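Local coordinates for odorant Binding Protein from Varroa destructor, form P2<1> (Varroa destructor, PDB 7NZA) that probably binds and carries small hydrophobic odorant molecules in the mite, using a non-classical odorant-binding fold with a wide open internal cavity, at residues K20-L24 with K94-V100; A103-K107 with N136-I140. All coordinates share one frame; numbering follows the deposited sequence. Where two conformers were deposited one is given.

How the contacts relate
Contact 1 sets the loop between strand 16-17 and helix 28-44 against the turn that leads into helix 98-118; contact 2 pairs that helix, further on, with helix 122-141. Their centres are about 10 Å apart, and they share an apolar layer: Leu24 CD1 meets Ile137 CG2 at 3.5 Å, while Val100 packs on Ile140. Lys20 CE lies 3.1 Å from Ile140 O, near the C-terminal end of helix 122-141, to which the Cys21-Cys141 disulfide ties the loop. Side chains of Leu24 and Ile137 come within about 4 Å of a bound NHE, probably from the crystallisation liquor, which may mark a pocket. Leu105 O, in contact 2, binds the sodium ion in a site shared with Arg88.

Contact 1: residues K20-L24 with K94-V100; sequences KCEQL and KKLDSEV
Cys21, Leu24, Leu96 and Val100 form the apolar part of this contact, in which the loop and 3-10 turn before helix 28-44 pack on the connection between helices 84-93 and 98-118. Lys95, with positive phi, ends the first helix; Asp97 is at the N-cap position of the second, without a side-chain capping bond. The sulfur of Cys21 rests on the side chain of Val100, with SG 3.6 Å from CG1, and also touches the CD2 methyl of Leu96. That methyl is the common meeting point, also lying 3.9 Å from CG of Leu24, whose side chain crosses that of Leu96 at about a right angle. The CD2 methyl of Leu24 also lies against the aliphatic start of Lys94, 3.7 Å from CG. A bend at chi2 (-64°) runs the lysine's methylenes past Leu24 and carries its ammonium group to water. CE of Lys20 touches CG2 of Val100, crossing it at a slant, so the last methylene joins the packing while its charge stays outside.

In the polar part, one water donates to Lys20 O and to Gln23 OE1 and accepts from Asp97 N, 2.9 Å away, so three groups from both segments grip it. Gln23 reaches it because its chain bends at chi2 (85°), swinging the amide back over Leu96; its CB presses against Lys94 O at 3.3 Å. The amide plane stands 78° from the Asp97 carboxylate, NE2 4.0 Å from OD1, too far for a bond. A second water joins Gln23 O to Lys94 NZ.

Cys21 is also disulfide-bonded to Cys141, and Lys94 packs on Thr9 of the second subunit. The buried Cys21, Leu24, Leu96 and Val100 thus make an apolar centre, and two waters bridge its polar margin, where the segments make no direct hydrogen bond.

Contact 2: residues A103-K107 with N136-I140; sequences AVLLK and NISQI. With NA (sodium ion), chain E.
Ala103 faces Ile140 and Val104 faces Ile137 where helices 98-118 and 122-141 run nearly antiparallel, the axes of segments 103-107 and 136-140 approaching to 9.9 Å at 157°. Ile140 buries the most surface here. With CG1 beside its backbone N (chi1 -70°), it extends CD1 to the opposite helix, where the methyl lies 3.7 Å from Ala103 O and also touches Ala103 CB and Lys107 CG. Alanine suits this place because its single methyl lets the isoleucine approach the backbone. Val104 spreads two branches: CG2 meets Ile140 CG2, and CG1 sits 4.0 Å from Ile137 CG1, so one beta-branched residue serves two neighbours a helical turn apart.

At the polar end Lys107 and Asn136 cross at about a right angle. The lysine bends at chi2 (-60°) and lays its CD and CE beside the amide oxygen, CE being 3.2 Å from OD1; NZ, 3.6 Å from that oxygen, makes no hydrogen bond with it. The amide nitrogen of Asn136 is instead bound to Cys132 O, one turn back, which steadies the amide. With Lys107 cut back to an alanine, the amide oxygen of Asn136 would probably lose the CD and CE methylenes beside it, and Ile140 CD1 its neighbour CG.

On the other flank, Leu105 packs on helix 84-93 and gives its carbonyl oxygen to the sodium ion at 2.8 Å. Apolar packing of small and branched side chains fills the interface of two helices that the Cys111-Cys132 disulfide also ties, with the methylenes of Lys107 closing its solvent-facing margin.

Contact 1: residues K20-L24 with K94-V100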
ATOM      1  N   LYS A  20     -12.608  16.434   0.670  1.00 19.87           N
ATOM      2  CA  LYS A  20     -12.627  17.733  -0.058  1.00 21.84           C
ATOM      3  C   LYS A  20     -11.475  17.829  -1.047  1.00 20.86           C
ATOM      4  O   LYS A  20     -11.275  18.925  -1.633  1.00 23.40           O
ATOM      5  CB  LYS A  20     -12.631  18.933   0.912  1.00 24.95           C
ATOM      6  CG  LYS A  20     -13.800  18.940   1.884  1.00 28.50           C
ATOM      7  CD  LYS A  20     -13.894  20.165   2.797  1.00 31.66           C
ATOM      8  CE  LYS A  20     -12.545  20.641   3.297  1.00 35.71           C
ATOM      9  NZ  LYS A  20     -12.661  21.738   4.290  1.00 43.04           N
ATOM     10  N   CYS A  21     -10.617  16.801  -1.158  1.00 20.63           N
ATOM     11  CA  CYS A  21      -9.311  16.929  -1.821  1.00 19.64           C
ATOM     12  C   CYS A  21      -9.048  15.770  -2.786  1.00 19.88           C
ATOM     13  O   CYS A  21      -7.982  15.215  -2.770  1.00 18.36           O
ATOM     14  CB  CYS A  21      -8.250  17.024  -0.731  1.00 18.80           C
ATOM     15  SG  CYS A  21      -8.445  18.511   0.265  1.00 21.87           S
ATOM     16  N   GLU A  22     -10.012  15.482  -3.655  1.00 18.99           N
ATOM     17  CA  GLU A  22      -9.870  14.451  -4.693  1.00 21.16           C
ATOM     18  C   GLU A  22      -8.664  14.770  -5.567  1.00 20.33           C
ATOM     19  O   GLU A  22      -8.040  13.817  -6.083  1.00 22.30           O
ATOM     20  CB  GLU A  22     -11.150  14.372  -5.510  1.00 23.10           C
ATOM     21  CG  GLU A  22     -12.301  13.702  -4.798  1.00 25.21           C
ATOM     22  CD  GLU A  22     -12.236  12.179  -4.651  1.00 25.56           C
ATOM     23  OE1 GLU A  22     -11.455  11.506  -5.355  1.00 29.09           O
ATOM     24  OE2 GLU A  22     -13.043  11.666  -3.850  1.00 28.34           O
ATOM     25  N   GLN A  23      -8.281  16.029  -5.702  1.00 18.97           N
ATOM     26  CA  GLN A  23      -7.124  16.409  -6.552  1.00 20.27           C
ATOM     27  C   GLN A  23      -5.831  15.794  -6.043  1.00 20.26           C
ATOM     28  O   GLN A  23      -4.844  15.786  -6.763  1.00 21.88           O
ATOM     29  CB  GLN A  23      -6.958  17.929  -6.586  1.00 20.33           C
ATOM     30  CG  GLN A  23      -8.128  18.651  -7.265  1.00 22.16           C
ATOM     31  CD  GLN A  23      -9.265  18.927  -6.334  1.00 21.15           C
ATOM     32  OE1 GLN A  23      -9.343  18.561  -5.154  1.00 21.64           O
ATOM     33  NE2 GLN A  23     -10.226  19.683  -6.882  1.00 27.03           N
ATOM     34  N   LEU A  24      -5.772  15.366  -4.785  1.00 19.37           N
ATOM     35  CA  LEU A  24      -4.493  14.827  -4.247  1.00 19.16           C
ATOM     36  C   LEU A  24      -4.299  13.342  -4.562  1.00 19.20           C
ATOM     37  O   LEU A  24      -3.247  12.804  -4.228  1.00 20.33           O
ATOM     38  CB  LEU A  24      -4.441  15.084  -2.745  1.00 18.64           C
ATOM     39  CG  LEU A  24      -4.456  16.553  -2.336  1.00 18.33           C
ATOM     40  CD1 LEU A  24      -4.296  16.720  -0.815  1.00 19.12           C
ATOM     41  CD2 LEU A  24      -3.385  17.351  -3.056  1.00 19.09           C
ATOM     42  N   LYS A  94      -1.668  21.185  -7.791  1.00 21.05           N
ATOM     43  CA  LYS A  94      -2.775  20.213  -7.665  1.00 21.32           C
ATOM     44  C   LYS A  94      -4.107  20.902  -7.964  1.00 21.68           C
ATOM     45  O   LYS A  94      -5.118  20.180  -8.118  1.00 23.49           O
ATOM     46  CB  LYS A  94      -2.780  19.662  -6.233  1.00 21.94           C
ATOM     47  CG  LYS A  94      -1.535  18.885  -5.823  1.00 23.33           C
ATOM     48  CD  LYS A  94      -1.367  17.624  -6.633  1.00 24.74           C
ATOM     49  CE  LYS A  94      -0.308  16.714  -6.055  1.00 28.02           C
ATOM     50  NZ  LYS A  94      -0.219  15.478  -6.865  1.00 30.92           N
ATOM     51  N   LYS A  95      -4.181  22.217  -7.852  1.00 22.12           N
ATOM     52  CA  LYS A  95      -5.430  22.944  -8.146  1.00 23.52           C
ATOM     53  C   LYS A  95      -6.546  22.533  -7.202  1.00 23.92           C
ATOM     54  O   LYS A  95      -7.682  22.276  -7.624  1.00 23.77           O
ATOM     55  CB  LYS A  95      -5.802  22.775  -9.631  1.00 28.21           C
ATOM     56  CG  LYS A  95      -4.783  23.376 -10.592  1.00 32.47           C
ATOM     57  CD  LYS A  95      -4.364  24.763 -10.172  1.00 36.05           C
ATOM     58  CE  LYS A  95      -4.347  25.889 -11.181  1.00 41.33           C
ATOM     59  NZ  LYS A  95      -4.036  27.168 -10.490  1.00 42.53           N
ATOM     60  N   LEU A  96      -6.233  22.519  -5.910  1.00 21.74           N
ATOM     61  CA  LEU A  96      -7.236  22.335  -4.837  1.00 21.20           C
ATOM     62  C   LEU A  96      -8.246  23.488  -4.914  1.00 21.99           C
ATOM     63  O   LEU A  96      -7.873  24.608  -5.338  1.00 22.36           O
ATOM     64  CB  LEU A  96      -6.497  22.352  -3.482  1.00 20.52           C
ATOM     65  CG  LEU A  96      -5.634  21.123  -3.191  1.00 20.78           C
ATOM     66  CD1 LEU A  96      -4.741  21.374  -1.959  1.00 21.14           C
ATOM     67  CD2 LEU A  96      -6.481  19.855  -2.971  1.00 21.09           C
ATOM     68  N   ASP A  97      -9.381  23.308  -4.286  1.00 22.50           N
ATOM     69  CA  ASP A  97     -10.334  24.432  -4.070  1.00 25.47           C
ATOM     70  C   ASP A  97      -9.619  25.533  -3.292  1.00 25.61           C
ATOM     71  O   ASP A  97      -8.807  25.226  -2.392  1.00 24.97           O
ATOM     72  CB  ASP A  97     -11.575  23.864  -3.383  1.00 27.30           C
ATOM     73  CG  ASP A  97     -12.382  22.913  -4.281  1.00 32.36           C
ATOM     74  OD1 ASP A  97     -12.185  22.910  -5.507  1.00 38.22           O
ATOM     75  OD2 ASP A  97     -13.179  22.113  -3.752  1.00 39.95           O
ATOM     76  N   SER A  98      -9.898  26.797  -3.592  0.50 26.73           N
ATOM     77  CA  SER A  98      -9.098  27.938  -3.076  0.50 28.41           C
ATOM     78  C   SER A  98      -9.013  27.917  -1.543  0.50 27.19           C
ATOM     79  O   SER A  98      -7.897  28.215  -1.033  0.50 26.54           O
ATOM     80  CB  SER A  98      -9.617  29.273  -3.601  0.50 31.19           C
ATOM     81  OG  SER A  98      -9.543  29.285  -5.017  0.50 34.40           O
ATOM     82  N   GLU A  99     -10.112  27.651  -0.830  1.00 26.68           N
ATOM     83  CA  GLU A  99     -10.126  27.790   0.655  1.00 26.64           C
ATOM     84  C   GLU A  99      -9.203  26.680   1.204  1.00 24.71           C
ATOM     85  O   GLU A  99      -8.414  26.939   2.132  1.00 24.64           O
ATOM     86  CB  GLU A  99     -11.523  27.628   1.271  1.00 29.58           C
ATOM     87  N   VAL A 100      -9.320  25.469   0.671  1.00 23.29           N
ATOM     88  CA  VAL A 100      -8.451  24.337   1.066  1.00 22.27           C
ATOM     89  C   VAL A 100      -7.020  24.666   0.720  1.00 22.31           C
ATOM     90  O   VAL A 100      -6.149  24.420   1.570  1.00 21.37           O
ATOM     91  CB  VAL A 100      -8.900  23.058   0.365  1.00 24.83           C
ATOM     92  CG1 VAL A 100      -7.815  22.000   0.459  1.00 22.80           C
ATOM     93  CG2 VAL A 100     -10.224  22.608   0.961  1.00 28.17           C
TER
HETATM   94  O   HOH W   1      -9.972  20.640  -3.315  1.00 24.40           O
HETATM   95  O   HOH W   2      -2.682  14.215  -7.569  1.00 32.72           O

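Contact 2: residues A103-K107 with N136-I140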
ATOM      1  N   ALA A 103      -5.492  27.024   3.296  1.00 17.50           N
ATOM      2  CA  ALA A 103      -5.249  26.336   4.579  1.00 17.76           C
ATOM      3  C   ALA A 103      -4.063  25.385   4.470  1.00 16.91           C
ATOM      4  O   ALA A 103      -3.230  25.357   5.378  1.00 16.88           O
ATOM      5  CB  ALA A 103      -6.532  25.623   4.955  1.00 18.50           C
ATOM      6  N   VAL A 104      -3.979  24.615   3.412  1.00 16.87           N
ATOM      7  CA  VAL A 104      -2.838  23.690   3.213  1.00 16.21           C
ATOM      8  C   VAL A 104      -1.515  24.443   3.113  1.00 15.96           C
ATOM      9  O   VAL A 104      -0.499  24.022   3.702  1.00 16.29           O
ATOM     10  CB  VAL A 104      -3.110  22.731   2.042  1.00 16.67           C
ATOM     11  CG1 VAL A 104      -1.837  21.963   1.735  1.00 16.01           C
ATOM     12  CG2 VAL A 104      -4.307  21.814   2.318  1.00 16.60           C
ATOM     13  N   LEU A 105      -1.504  25.546   2.371  1.00 16.73           N
ATOM     14  CA  LEU A 105      -0.255  26.317   2.201  1.00 16.57           C
ATOM     15  C   LEU A 105       0.161  26.992   3.532  1.00 16.29           C
ATOM     16  O   LEU A 105       1.365  27.144   3.755  1.00 17.72           O
ATOM     17  CB  LEU A 105      -0.495  27.338   1.087  1.00 17.47           C
ATOM     18  CG  LEU A 105      -0.493  26.762  -0.339  1.00 19.52           C
ATOM     19  CD1 LEU A 105      -0.806  27.903  -1.296  1.00 20.86           C
ATOM     20  CD2 LEU A 105       0.797  26.085  -0.698  1.00 21.42           C
ATOM     21  N   LEU A 106      -0.768  27.336   4.372  1.00 15.93           N
ATOM     22  CA  LEU A 106      -0.415  27.871   5.699  1.00 16.90           C
ATOM     23  C   LEU A 106       0.193  26.777   6.545  1.00 16.20           C
ATOM     24  O   LEU A 106       1.216  26.974   7.202  1.00 17.82           O
ATOM     25  CB  LEU A 106      -1.646  28.470   6.388  1.00 17.96           C
ATOM     26  CG  LEU A 106      -1.355  29.172   7.706  1.00 21.35           C
ATOM     27  CD1 LEU A 106      -0.360  30.333   7.525  1.00 21.89           C
ATOM     28  CD2 LEU A 106      -2.653  29.678   8.295  1.00 22.82           C
ATOM     29  N   LYS A 107      -0.366  25.553   6.480  1.00 15.68           N
ATOM     30  CA  LYS A 107       0.246  24.424   7.203  1.00 15.62           C
ATOM     31  C   LYS A 107       1.564  24.082   6.586  1.00 15.05           C
ATOM     32  O   LYS A 107       2.467  23.612   7.313  1.00 16.34           O
ATOM     33  CB  LYS A 107      -0.737  23.251   7.316  1.00 16.81           C
ATOM     34  CG  LYS A 107      -1.890  23.495   8.270  1.00 19.34           C
ATOM     35  CD  LYS A 107      -1.402  23.754   9.668  1.00 23.73           C
ATOM     36  CE  LYS A 107      -2.561  23.730  10.657  1.00 27.62           C
ATOM     37  NZ  LYS A 107      -2.017  23.863  12.022  1.00 33.75           N
ATOM     38  N   ASN A 136      -1.844  17.154   8.808  1.00 16.39           N
ATOM     39  CA  ASN A 136      -2.597  18.406   8.603  1.00 16.38           C
ATOM     40  C   ASN A 136      -3.395  18.423   7.320  1.00 16.17           C
ATOM     41  O   ASN A 136      -4.539  18.891   7.354  1.00 16.39           O
ATOM     42  CB  ASN A 136      -1.682  19.617   8.652  1.00 17.83           C
ATOM     43  CG  ASN A 136      -1.326  19.993  10.064  1.00 19.53           C
ATOM     44  OD1 ASN A 136      -2.192  20.536  10.758  1.00 21.31           O
ATOM     45  ND2 ASN A 136      -0.148  19.647  10.519  1.00 20.00           N
ATOM     46  N   ILE A 137      -2.895  17.920   6.237  1.00 15.72           N
ATOM     47  CA  ILE A 137      -3.672  17.817   4.985  1.00 15.70           C
ATOM     48  C   ILE A 137      -4.871  16.949   5.246  1.00 15.90           C
ATOM     49  O   ILE A 137      -5.996  17.207   4.812  1.00 16.94           O
ATOM     50  CB  ILE A 137      -2.839  17.359   3.811  1.00 15.47           C
ATOM     51  CG1 ILE A 137      -1.777  18.381   3.422  1.00 15.97           C
ATOM     52  CG2 ILE A 137      -3.774  17.076   2.627  1.00 15.74           C
ATOM     53  CD1 ILE A 137      -0.853  17.884   2.371  1.00 16.32           C
ATOM     54  N   SER A 138      -4.685  15.815   5.950  1.00 15.78           N
ATOM     55  CA  SER A 138      -5.798  14.875   6.240  1.00 16.82           C
ATOM     56  C   SER A 138      -6.899  15.588   7.014  1.00 17.77           C
ATOM     57  O   SER A 138      -8.115  15.395   6.742  1.00 17.53           O
ATOM     58  CB  SER A 138      -5.351  13.618   6.961  1.00 17.45           C
ATOM     59  OG  SER A 138      -4.491  12.874   6.177  1.00 17.83           O
ATOM     60  N   GLN A 139      -6.497  16.366   8.008  1.00 17.24           N
ATOM     61  CA  GLN A 139      -7.475  17.111   8.819  1.00 19.11           C
ATOM     62  C   GLN A 139      -8.216  18.146   7.990  1.00 18.43           C
ATOM     63  O   GLN A 139      -9.422  18.223   8.078  1.00 20.67           O
ATOM     64  CB  GLN A 139      -6.804  17.830   9.999  1.00 21.01           C
ATOM     65  CG  GLN A 139      -6.192  16.920  11.026  1.00 25.27           C
ATOM     66  CD  GLN A 139      -7.286  16.243  11.810  1.00 30.30           C
ATOM     67  OE1 GLN A 139      -8.145  16.896  12.397  1.00 38.22           O
ATOM     68  NE2 GLN A 139      -7.268  14.934  11.843  1.00 31.81           N
ATOM     69  N   ILE A 140      -7.522  18.943   7.209  1.00 17.80           N
ATOM     70  CA  ILE A 140      -8.138  20.024   6.413  1.00 17.28           C
ATOM     71  C   ILE A 140      -9.095  19.420   5.410  1.00 18.94           C
ATOM     72  O   ILE A 140     -10.210  19.916   5.176  1.00 20.00           O
ATOM     73  CB  ILE A 140      -7.062  20.858   5.748  1.00 18.23           C
ATOM     74  CG1 ILE A 140      -6.294  21.671   6.777  1.00 18.02           C
ATOM     75  CG2 ILE A 140      -7.660  21.687   4.597  1.00 18.50           C
ATOM     76  CD1 ILE A 140      -4.961  22.170   6.313  1.00 19.86           C
TER
HETATM   77 NA    NA E 203       2.984  28.483   1.897  1.00 25.13          NA